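PDB 3RQZ: metallophosphoesterase, which binds zinc ions at a two-metal site and probably acts as a phosphatase of the YfcE family. Local coordinates for residues 39-44 with 63-68; 83-88 with 233-238; 199-204 with 218-223; 224-229 with 241-246. One frame throughout, in Å; residues are numbered along the deposited sequence.

Contact 1 (39-44 with 63-68)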
# COMPACT_ATOMS: atom_id res chain seq x y z
N VAL A 39 0.95 -8.36 3.63
CA VAL A 39 0.31 -9.31 4.55
C VAL A 39 -0.20 -8.55 5.75
O VAL A 39 0.05 -7.35 5.89
CB VAL A 39 1.28 -10.45 5.02
CG1 VAL A 39 1.86 -11.24 3.82
CG2 VAL A 39 2.44 -9.85 5.87
N GLY A 40 -0.88 -9.28 6.64
CA GLY A 40 -1.46 -8.72 7.86
C GLY A 40 -2.93 -8.44 7.66
O GLY A 40 -3.33 -7.97 6.57
N TYR A 41 -3.75 -8.76 8.66
CA TYR A 41 -5.21 -8.52 8.62
C TYR A 41 -6.01 -9.48 7.73
O TYR A 41 -6.95 -10.10 8.20
CB TYR A 41 -5.56 -7.07 8.20
CG TYR A 41 -4.98 -5.97 9.04
CD1 TYR A 41 -5.07 -5.99 10.42
CD2 TYR A 41 -4.32 -4.89 8.44
CE1 TYR A 41 -4.54 -4.98 11.20
CE2 TYR A 41 -3.78 -3.86 9.21
CZ TYR A 41 -3.90 -3.92 10.58
OH TYR A 41 -3.38 -2.92 11.37
N GLY A 42 -5.65 -9.60 6.46
CA GLY A 42 -6.46 -10.37 5.50
C GLY A 42 -6.22 -11.88 5.50
O GLY A 42 -5.26 -12.36 6.11
N PRO A 43 -7.09 -12.64 4.82
CA PRO A 43 -7.10 -14.10 4.83
C PRO A 43 -6.17 -14.81 3.86
O PRO A 43 -6.07 -16.04 3.90
CB PRO A 43 -8.56 -14.44 4.44
CG PRO A 43 -8.90 -13.34 3.47
CD PRO A 43 -8.18 -12.09 3.97
N ARG A 44 -5.48 -14.07 2.99
CA ARG A 44 -4.69 -14.73 1.94
C ARG A 44 -3.27 -14.20 1.85
O ARG A 44 -2.85 -13.73 0.78
CB ARG A 44 -5.41 -14.64 0.56
CG ARG A 44 -6.74 -15.45 0.43
CD ARG A 44 -6.53 -16.97 0.50
NE ARG A 44 -7.79 -17.74 0.41
CZ ARG A 44 -8.48 -18.19 1.45
NH1 ARG A 44 -8.09 -17.91 2.69
NH2 ARG A 44 -9.61 -18.90 1.25
N GLY A 63 6.66 -3.22 4.14
CA GLY A 63 5.80 -2.46 5.07
C GLY A 63 6.02 -2.91 6.51
O GLY A 63 6.74 -3.90 6.76
N ASN A 64 5.42 -2.20 7.47
CA ASN A 64 5.61 -2.57 8.89
C ASN A 64 5.01 -3.94 9.22
O ASN A 64 5.56 -4.71 10.04
CB ASN A 64 5.06 -1.46 9.83
CG ASN A 64 3.61 -1.09 9.51
OD1 ASN A 64 3.29 -0.71 8.38
ND2 ASN A 64 2.74 -1.15 10.51
N HIS A 65 3.87 -4.26 8.61
CA HIS A 65 3.29 -5.62 8.84
C HIS A 65 4.13 -6.76 8.27
O HIS A 65 4.27 -7.81 8.92
CB HIS A 65 1.83 -5.69 8.37
CG HIS A 65 0.91 -4.93 9.26
ND1 HIS A 65 0.15 -5.54 10.23
CD2 HIS A 65 0.69 -3.60 9.38
CE1 HIS A 65 -0.53 -4.62 10.90
NE2 HIS A 65 -0.22 -3.43 10.40
N ASP A 66 4.67 -6.57 7.06
CA ASP A 66 5.62 -7.55 6.49
C ASP A 66 6.81 -7.74 7.43
O ASP A 66 7.21 -8.87 7.69
CB ASP A 66 6.14 -7.12 5.08
CG ASP A 66 5.05 -6.57 4.17
OD1 ASP A 66 3.96 -7.21 4.10
OD2 ASP A 66 5.28 -5.50 3.53
N TRP A 67 7.38 -6.63 7.92
CA TRP A 67 8.57 -6.66 8.78
C TRP A 67 8.28 -7.36 10.12
O TRP A 67 9.10 -8.13 10.63
CB TRP A 67 9.06 -5.20 9.00
CG TRP A 67 10.31 -5.02 9.84
CD1 TRP A 67 10.41 -4.31 11.03
CD2 TRP A 67 11.64 -5.50 9.56
NE1 TRP A 67 11.70 -4.36 11.51
CE2 TRP A 67 12.48 -5.06 10.62
CE3 TRP A 67 12.21 -6.25 8.52
CZ2 TRP A 67 13.85 -5.37 10.68
CZ3 TRP A 67 13.59 -6.57 8.58
CH2 TRP A 67 14.39 -6.12 9.65
N ALA A 68 7.10 -7.10 10.67
CA ALA A 68 6.65 -7.78 11.90
C ALA A 68 6.53 -9.30 11.71
O ALA A 68 6.92 -10.08 12.59
CB ALA A 68 5.29 -7.24 12.33

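Contact 2 (83-88 with 233-238)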
# COMPACT_ATOMS: atom_id res chain seq x y z
N ARG A 83 -4.20 -16.83 19.75
CA ARG A 83 -5.42 -16.05 19.50
C ARG A 83 -5.23 -14.82 18.60
O ARG A 83 -6.21 -14.29 18.06
CB ARG A 83 -6.08 -15.64 20.84
N PHE A 84 -3.99 -14.36 18.42
CA PHE A 84 -3.78 -13.11 17.68
C PHE A 84 -3.68 -13.26 16.17
O PHE A 84 -3.08 -14.21 15.65
CB PHE A 84 -2.59 -12.31 18.26
CG PHE A 84 -2.76 -11.98 19.73
CD1 PHE A 84 -3.72 -11.05 20.15
CD2 PHE A 84 -1.99 -12.63 20.69
CE1 PHE A 84 -3.90 -10.77 21.52
CE2 PHE A 84 -2.16 -12.35 22.06
CZ PHE A 84 -3.12 -11.41 22.47
N ALA A 85 -4.32 -12.32 15.49
CA ALA A 85 -4.30 -12.23 14.02
C ALA A 85 -2.90 -11.95 13.47
O ALA A 85 -2.56 -12.34 12.34
CB ALA A 85 -5.27 -11.16 13.56
N SER A 86 -2.08 -11.26 14.27
CA SER A 86 -0.69 -10.99 13.89
C SER A 86 0.08 -12.30 13.90
O SER A 86 0.85 -12.58 12.99
CB SER A 86 -0.05 -9.99 14.86
OG SER A 86 -0.15 -10.48 16.19
N TYR A 87 -0.18 -13.12 14.92
CA TYR A 87 0.47 -14.41 15.04
C TYR A 87 0.01 -15.37 13.95
O TYR A 87 0.82 -16.10 13.38
CB TYR A 87 0.21 -15.02 16.41
CG TYR A 87 0.84 -16.38 16.56
CD1 TYR A 87 2.22 -16.51 16.65
CD2 TYR A 87 0.05 -17.53 16.56
CE1 TYR A 87 2.82 -17.79 16.79
CE2 TYR A 87 0.63 -18.80 16.71
CZ TYR A 87 2.02 -18.92 16.82
OH TYR A 87 2.60 -20.17 16.95
N TRP A 88 -1.29 -15.39 13.68
CA TRP A 88 -1.86 -16.25 12.64
C TRP A 88 -1.17 -15.96 11.29
O TRP A 88 -0.80 -16.87 10.57
CB TRP A 88 -3.36 -15.99 12.50
CG TRP A 88 -4.01 -16.80 11.40
CD1 TRP A 88 -4.56 -18.05 11.52
CD2 TRP A 88 -4.19 -16.42 10.02
NE1 TRP A 88 -5.07 -18.47 10.31
CE2 TRP A 88 -4.86 -17.49 9.38
CE3 TRP A 88 -3.87 -15.27 9.28
CZ2 TRP A 88 -5.20 -17.45 8.02
CZ3 TRP A 88 -4.22 -15.22 7.92
CH2 TRP A 88 -4.88 -16.31 7.31
N GLY A 233 -11.07 -18.10 11.05
CA GLY A 233 -11.29 -17.78 12.47
C GLY A 233 -10.73 -16.43 12.88
O GLY A 233 -10.49 -16.21 14.06
N LEU A 234 -10.52 -15.52 11.92
CA LEU A 234 -10.03 -14.15 12.20
C LEU A 234 -11.05 -13.29 12.97
O LEU A 234 -12.25 -13.46 12.79
CB LEU A 234 -9.58 -13.44 10.90
CG LEU A 234 -8.28 -14.01 10.32
CD1 LEU A 234 -8.03 -13.53 8.89
CD2 LEU A 234 -7.09 -13.66 11.23
N PRO A 235 -10.58 -12.38 13.84
CA PRO A 235 -11.52 -11.65 14.73
C PRO A 235 -12.57 -10.83 13.97
O PRO A 235 -12.27 -10.21 12.95
CB PRO A 235 -10.60 -10.71 15.52
CG PRO A 235 -9.35 -10.64 14.73
CD PRO A 235 -9.19 -11.99 14.09
N GLU A 236 -13.79 -10.82 14.50
CA GLU A 236 -14.93 -10.19 13.86
C GLU A 236 -14.76 -8.67 13.63
O GLU A 236 -15.27 -8.12 12.66
CB GLU A 236 -16.18 -10.51 14.67
CG GLU A 236 -17.50 -10.23 13.97
CD GLU A 236 -17.68 -11.00 12.66
OE1 GLU A 236 -17.18 -12.15 12.50
OE2 GLU A 236 -18.36 -10.44 11.78
N SER A 237 -14.04 -8.00 14.53
CA SER A 237 -13.77 -6.57 14.36
C SER A 237 -12.98 -6.27 13.06
O SER A 237 -13.17 -5.22 12.42
CB SER A 237 -13.02 -6.03 15.58
OG SER A 237 -11.63 -6.11 15.38
N LEU A 238 -12.10 -7.18 12.66
CA LEU A 238 -11.36 -7.00 11.41
C LEU A 238 -12.24 -7.31 10.20
O LEU A 238 -12.10 -6.70 9.13
CB LEU A 238 -10.09 -7.86 11.37
CG LEU A 238 -8.88 -7.44 12.22
CD1 LEU A 238 -7.69 -8.37 11.91
CD2 LEU A 238 -8.48 -5.95 12.00

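Contact 3 (199-204 with 218-223)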
# COMPACT_ATOMS: atom_id res chain seq x y z
N PRO A 199 -15.43 1.82 1.05
CA PRO A 199 -14.99 0.41 1.08
C PRO A 199 -14.34 -0.09 -0.23
O PRO A 199 -13.86 -1.24 -0.31
CB PRO A 199 -16.29 -0.35 1.36
CG PRO A 199 -17.41 0.59 1.02
CD PRO A 199 -16.88 1.96 1.28
N ARG A 200 -14.35 0.72 -1.28
CA ARG A 200 -13.66 0.29 -2.51
C ARG A 200 -12.13 0.27 -2.34
O ARG A 200 -11.57 1.13 -1.67
CB ARG A 200 -14.06 1.20 -3.68
CG ARG A 200 -15.56 1.13 -4.02
CD ARG A 200 -15.95 2.12 -5.08
NE ARG A 200 -15.66 3.49 -4.65
CZ ARG A 200 -15.90 4.57 -5.39
NH1 ARG A 200 -16.44 4.45 -6.60
NH2 ARG A 200 -15.59 5.77 -4.91
N ALA A 201 -11.49 -0.73 -2.95
CA ALA A 201 -10.05 -0.80 -3.14
C ALA A 201 -9.54 0.47 -3.83
O ALA A 201 -10.25 1.11 -4.65
CB ALA A 201 -9.69 -2.02 -3.95
N SER A 202 -8.33 0.85 -3.48
CA SER A 202 -7.73 2.09 -3.97
C SER A 202 -6.39 1.80 -4.63
O SER A 202 -5.59 0.97 -4.15
CB SER A 202 -7.55 3.08 -2.81
OG SER A 202 -7.10 4.34 -3.27
N TYR A 203 -6.12 2.48 -5.74
CA TYR A 203 -4.81 2.39 -6.36
C TYR A 203 -4.58 3.63 -7.21
O TYR A 203 -5.52 4.43 -7.39
CB TYR A 203 -4.70 1.13 -7.23
CG TYR A 203 -5.61 1.09 -8.46
CD1 TYR A 203 -6.92 0.60 -8.36
CD2 TYR A 203 -5.15 1.47 -9.73
CE1 TYR A 203 -7.75 0.50 -9.49
CE2 TYR A 203 -5.96 1.40 -10.86
CZ TYR A 203 -7.26 0.90 -10.74
OH TYR A 203 -8.05 0.82 -11.85
N ALA A 204 -3.35 3.81 -7.71
CA ALA A 204 -3.07 4.86 -8.68
C ALA A 204 -2.43 4.33 -9.95
O ALA A 204 -1.83 3.22 -9.96
CB ALA A 204 -2.20 6.00 -8.06
N VAL A 218 -12.02 0.79 -6.96
CA VAL A 218 -12.75 -0.31 -7.57
C VAL A 218 -13.46 -1.14 -6.53
O VAL A 218 -12.86 -1.55 -5.52
CB VAL A 218 -11.86 -1.17 -8.52
CG1 VAL A 218 -10.66 -1.81 -7.77
CG2 VAL A 218 -12.72 -2.21 -9.31
N GLU A 219 -14.74 -1.40 -6.78
CA GLU A 219 -15.53 -2.30 -5.95
C GLU A 219 -14.96 -3.69 -6.07
O GLU A 219 -14.44 -4.07 -7.14
CB GLU A 219 -16.98 -2.32 -6.40
CG GLU A 219 -17.70 -1.08 -6.06
CD GLU A 219 -19.22 -1.25 -6.19
OE1 GLU A 219 -19.67 -1.97 -7.11
OE2 GLU A 219 -19.95 -0.67 -5.37
N TYR A 220 -15.02 -4.46 -4.98
CA TYR A 220 -14.59 -5.86 -5.04
C TYR A 220 -15.55 -6.64 -4.17
O TYR A 220 -16.38 -6.04 -3.48
CB TYR A 220 -13.12 -6.02 -4.60
CG TYR A 220 -12.87 -5.79 -3.11
CD1 TYR A 220 -12.61 -4.51 -2.62
CD2 TYR A 220 -12.88 -6.86 -2.20
CE1 TYR A 220 -12.36 -4.29 -1.25
CE2 TYR A 220 -12.63 -6.65 -0.82
CZ TYR A 220 -12.38 -5.37 -0.36
OH TYR A 220 -12.14 -5.18 0.98
N ARG A 221 -15.47 -7.97 -4.21
CA ARG A 221 -16.43 -8.77 -3.47
C ARG A 221 -16.01 -8.90 -2.01
O ARG A 221 -15.40 -9.90 -1.62
CB ARG A 221 -16.66 -10.12 -4.15
CG ARG A 221 -17.42 -10.02 -5.49
CD ARG A 221 -17.80 -11.42 -6.04
NE ARG A 221 -16.63 -12.24 -6.37
CZ ARG A 221 -15.87 -12.07 -7.47
NH1 ARG A 221 -16.18 -11.13 -8.35
NH2 ARG A 221 -14.80 -12.85 -7.68
N ILE A 222 -16.34 -7.89 -1.21
CA ILE A 222 -16.02 -7.84 0.21
C ILE A 222 -16.55 -9.07 0.95
O ILE A 222 -15.85 -9.62 1.79
CB ILE A 222 -16.58 -6.54 0.87
CG1 ILE A 222 -15.85 -5.31 0.34
CG2 ILE A 222 -16.45 -6.60 2.41
CD1 ILE A 222 -16.58 -4.01 0.66
N ALA A 223 -17.76 -9.51 0.59
CA ALA A 223 -18.38 -10.71 1.16
C ALA A 223 -17.46 -11.92 1.07
O ALA A 223 -17.42 -12.75 1.98
CB ALA A 223 -19.71 -11.02 0.48
O HOH W 1 -12.91 -2.86 1.94
O HOH W 2 -15.57 -2.82 -2.54

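Contact 4 (224-229 with 241-246)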
# COMPACT_ATOMS: atom_id res chain seq x y z
N ASP A 224 -16.72 -12.02 -0.04
CA ASP A 224 -15.86 -13.20 -0.27
C ASP A 224 -14.62 -13.15 0.64
O ASP A 224 -14.24 -14.17 1.25
CB ASP A 224 -15.42 -13.29 -1.74
CG ASP A 224 -16.56 -13.65 -2.69
OD1 ASP A 224 -17.71 -13.85 -2.25
OD2 ASP A 224 -16.27 -13.72 -3.91
N THR A 225 -14.00 -11.98 0.75
CA THR A 225 -12.87 -11.81 1.68
C THR A 225 -13.37 -12.06 3.11
O THR A 225 -12.72 -12.75 3.90
CB THR A 225 -12.25 -10.42 1.55
OG1 THR A 225 -11.58 -10.34 0.29
CG2 THR A 225 -11.24 -10.15 2.66
N GLN A 226 -14.53 -11.48 3.43
CA GLN A 226 -15.14 -11.67 4.75
C GLN A 226 -15.40 -13.15 5.05
O GLN A 226 -15.05 -13.63 6.12
CB GLN A 226 -16.40 -10.83 4.88
CG GLN A 226 -16.13 -9.32 5.03
CD GLN A 226 -17.44 -8.57 5.27
OE1 GLN A 226 -18.45 -8.91 4.66
NE2 GLN A 226 -17.42 -7.57 6.14
N ALA A 227 -15.94 -13.89 4.08
CA ALA A 227 -16.14 -15.34 4.21
C ALA A 227 -14.83 -16.09 4.49
O ALA A 227 -14.76 -16.99 5.35
CB ALA A 227 -16.82 -15.91 2.97
N GLN A 228 -13.79 -15.72 3.75
CA GLN A 228 -12.49 -16.35 3.89
C GLN A 228 -11.89 -16.04 5.26
O GLN A 228 -11.23 -16.88 5.84
CB GLN A 228 -11.53 -15.84 2.79
CG GLN A 228 -11.90 -16.26 1.38
CD GLN A 228 -11.07 -15.55 0.32
OE1 GLN A 228 -10.24 -14.66 0.61
NE2 GLN A 228 -11.27 -15.95 -0.94
N MSE A 229 -12.08 -14.82 5.75
CA MSE A 229 -11.61 -14.45 7.10
C MSE A 229 -12.35 -15.22 8.20
O MSE A 229 -11.73 -15.71 9.13
CB MSE A 229 -11.73 -12.95 7.35
CG MSE A 229 -10.77 -12.11 6.48
SE MSE A 229 -11.13 -10.21 6.62
CE MSE A 229 -10.45 -9.97 8.42
N ARG A 241 -14.89 -4.19 9.62
CA ARG A 241 -14.24 -2.95 9.10
C ARG A 241 -14.26 -2.79 7.60
O ARG A 241 -14.42 -1.67 7.09
CB ARG A 241 -12.76 -2.91 9.41
CG ARG A 241 -12.33 -2.99 10.81
CD ARG A 241 -10.81 -3.17 10.75
NE ARG A 241 -10.16 -1.98 10.21
CZ ARG A 241 -9.21 -1.29 10.84
NH1 ARG A 241 -8.78 -1.69 12.04
NH2 ARG A 241 -8.68 -0.21 10.28
N LEU A 242 -14.05 -3.91 6.90
CA LEU A 242 -13.95 -3.94 5.44
C LEU A 242 -15.20 -3.48 4.73
O LEU A 242 -15.11 -2.90 3.65
CB LEU A 242 -13.61 -5.35 4.94
CG LEU A 242 -12.23 -5.95 5.15
CD1 LEU A 242 -12.21 -7.26 4.38
CD2 LEU A 242 -11.07 -5.04 4.70
N ALA A 243 -16.36 -3.74 5.30
CA ALA A 243 -17.62 -3.28 4.71
C ALA A 243 -17.77 -1.78 4.88
O ALA A 243 -18.42 -1.13 4.06
CB ALA A 243 -18.82 -4.00 5.34
N ALA A 244 -17.22 -1.25 5.97
CA ALA A 244 -17.34 0.17 6.30
C ALA A 244 -16.22 1.05 5.72
O ALA A 244 -16.36 2.27 5.65
CB ALA A 244 -17.40 0.36 7.82
N GLY A 245 -15.13 0.43 5.29
CA GLY A 245 -13.97 1.19 4.83
C GLY A 245 -13.32 1.98 5.96
O GLY A 245 -12.90 3.12 5.77
N VAL A 246 -13.26 1.38 7.15
CA VAL A 246 -12.57 2.01 8.29
C VAL A 246 -11.44 1.14 8.86
O VAL A 246 -11.22 -0.00 8.39
CB VAL A 246 -13.55 2.39 9.42
CG1 VAL A 246 -14.56 3.44 8.91
CG2 VAL A 246 -14.28 1.15 9.94

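Contact 1 (39-44 with 63-68)
D66 and V39 make the polar link of this contact. The backbone N of V39 gives its hydrogen to D66 OD1 at 3.3 Å, a long but fairly straight bond (155°) that meets the oxygen nearly along its C-O axis. D66 CG is anti to the carbonyl carbon (chi1 -43°), which sets the carboxylate beside the backbone N. Its other oxygen turns back on its own segment: OD2 takes the N-H of G63 at 2.7 Å, from the anti side, and a weak bond from D37 N. The carboxylate thus ties the first turn of the helix to the loop. An alanine in place of D66 would probably leave the N-H groups of V39, G63 and, more weakly, D37 without their acceptor.

Close packing of carbon on oxygen backs the bond. CG2 of V39 lies 3.5 Å from D66 OD1, and V39 O sits 3.5 Å from CB of H65.

The side chains of H65 and Y41 cross at about a right angle, their ring planes inclined at 49° as an oblique pair. H65 CE1 comes within 3.5 Å of Y41 CZ; Y41 OH has a weak hydrogen bond to R195. At G40 a CB would clash with H65 ND1. Both rings also meet the ring of H13, a zinc ligand, and H65 N bonds to OD1 of D37, another ligand, which puts this pair in the second shell of the metal site.

Around it, the loop after strand 31-34 runs past the start of helix 64-69, V39 leans on helix 45-55, and P43 reaches helix 222-232.

Contact 2 (83-88 with 233-238)
A85 puts its single methyl group against three side chains of the other segment. CB lies 3.9 Å from CD2 of L234, 4.0 Å from CD of P235 and 4.0 Å from CD1 of L238. L234 uses the same CD2 twice, since this methyl also stands over one face of the W88 indole, 4.0 Å above the plane and displaced toward the rim; its nearest ring atom is CE3 at 4.1 Å. The two side chains cross at about a right angle. All of these meetings are apolar.

The W88 side chain leaves its helix with CG anti to the backbone N (chi1 177°), and the indole then turns a face to L234 CD2. A85 and W88 are three residues apart on helix 85-92 and both point toward the other segment. In that segment G233, just past helix 222-232, closes it with a Schellman motif and positive phi, and P235 is the N-cap of helix 236-244. L234 therefore sits at the bend between two helices, and L238 reaches the same A85 methyl from the first turn of the second.

Farther out, M229 touches both leucines, A232 touches W88, and L238 reaches Y41. The contact lies near the surface, where the start of helix 85-92 packs against the short connection joining helices 222-232 and 236-244.

Contact 3 (199-204 with 218-223)
A201 and V218 form an antiparallel hydrogen-bonded pair. V218 N gives a good bond to A201 O (2.9 Å, 155°), while the return bond from A201 N to V218 O is weak and bent to 123°. Two waters carry the link onward from P199 O: one accepts a hydrogen bond from Y220 OH at 2.6 Å, and the other joins P199 O to Y220 N. That hydroxyl is also bonded to N15, and the ring edge lies at A201 N, in plane.

R200 and E219 meet through their aliphatic parts, R200 CG lying 3.7 Å from E219 CG. The guanidinium is salt-bridged to D198. An alanine in place of R200 would probably leave D198 without its charged mate and E219 CG without the packing of CG and CD.

CG1 of V218 lies between the backbone N and the carbonyl carbon (chi1 60°), from where it touches A201 CB at 3.9 Å and the edge of the Y203 ring, whose hydroxyl bonds to D25. Beyond the strand end, CD1 of I222 rests on P199 CB at 3.7 Å.

This is the open end of the beta hairpin of strands 201-207 and 212-218, in the mixed sheet of the calcineurin-like phosphoesterase fold.

Contact 4 (224-229 with 241-246)
L242 carries the largest share of this contact, and it does so through one methyl. Its CD1 lies 3.5 Å from CG2 of T225 and 3.9 Å from SE of M229, the selenomethionine one helical turn farther on. L242 and T225 cross at about a right angle, whereas M229 approaches obliquely. CG2 of T225 is anti to the backbone N (chi1 -70° for OG1), which presents the methyl to the leucine while OG1 bonds to OD1 of N15. The threonine thus shows one branch to each neighbour, with the polar one satisfied away from the apolar seam.

Q226 is the second contributor. Its chain is extended beyond CG and runs out toward the other helix, where NE2 comes to 3.9 Å from CB of A243. The amide is held by a bond from NE2 to the backbone O of V239, one turn earlier on the same helix as A243. CG of the glutamine is only loosely near CD1 of L242, at 4.5 Å.

A243, the third, offers just its CB at the exposed margin. Behind it the chain ends: G245 leaves the helix with positive phi, and NE of R241 bonds to the O of V246 at 2.9 Å, linking the last residue to the arginine.

Two helices, 222-232 and 236-244, joined by a short connection, pack here as a helical hairpin at the C-terminal end of the chain. T225, M229 and L242 meet between them, with the L242 side chain about 7 Å from that of H13, a zinc ligand.

How the contacts relate
Contacts 1 and 4 are mostly buried, contact 3 partly so, and contact 2 lies near the surface. Chemistry follows place: contact 1, beside the zinc ions, combines a carboxylate bond with aromatic rings; contact 3 is held by strand backbone bonds and waters; contacts 2 and 4 rest on apolar side chains. Helix 236-244 serves both contacts 2 and 4, and helix 222-232 both 3 and 4. Contact 4 is the meeting point, since M229 touches Y41 and P43 of contact 1 and L238 of contact 2, while L242 reaches I222 and Y220 of contact 3. Contacts 1 and 3 do not touch, nor do contacts 2 and 3.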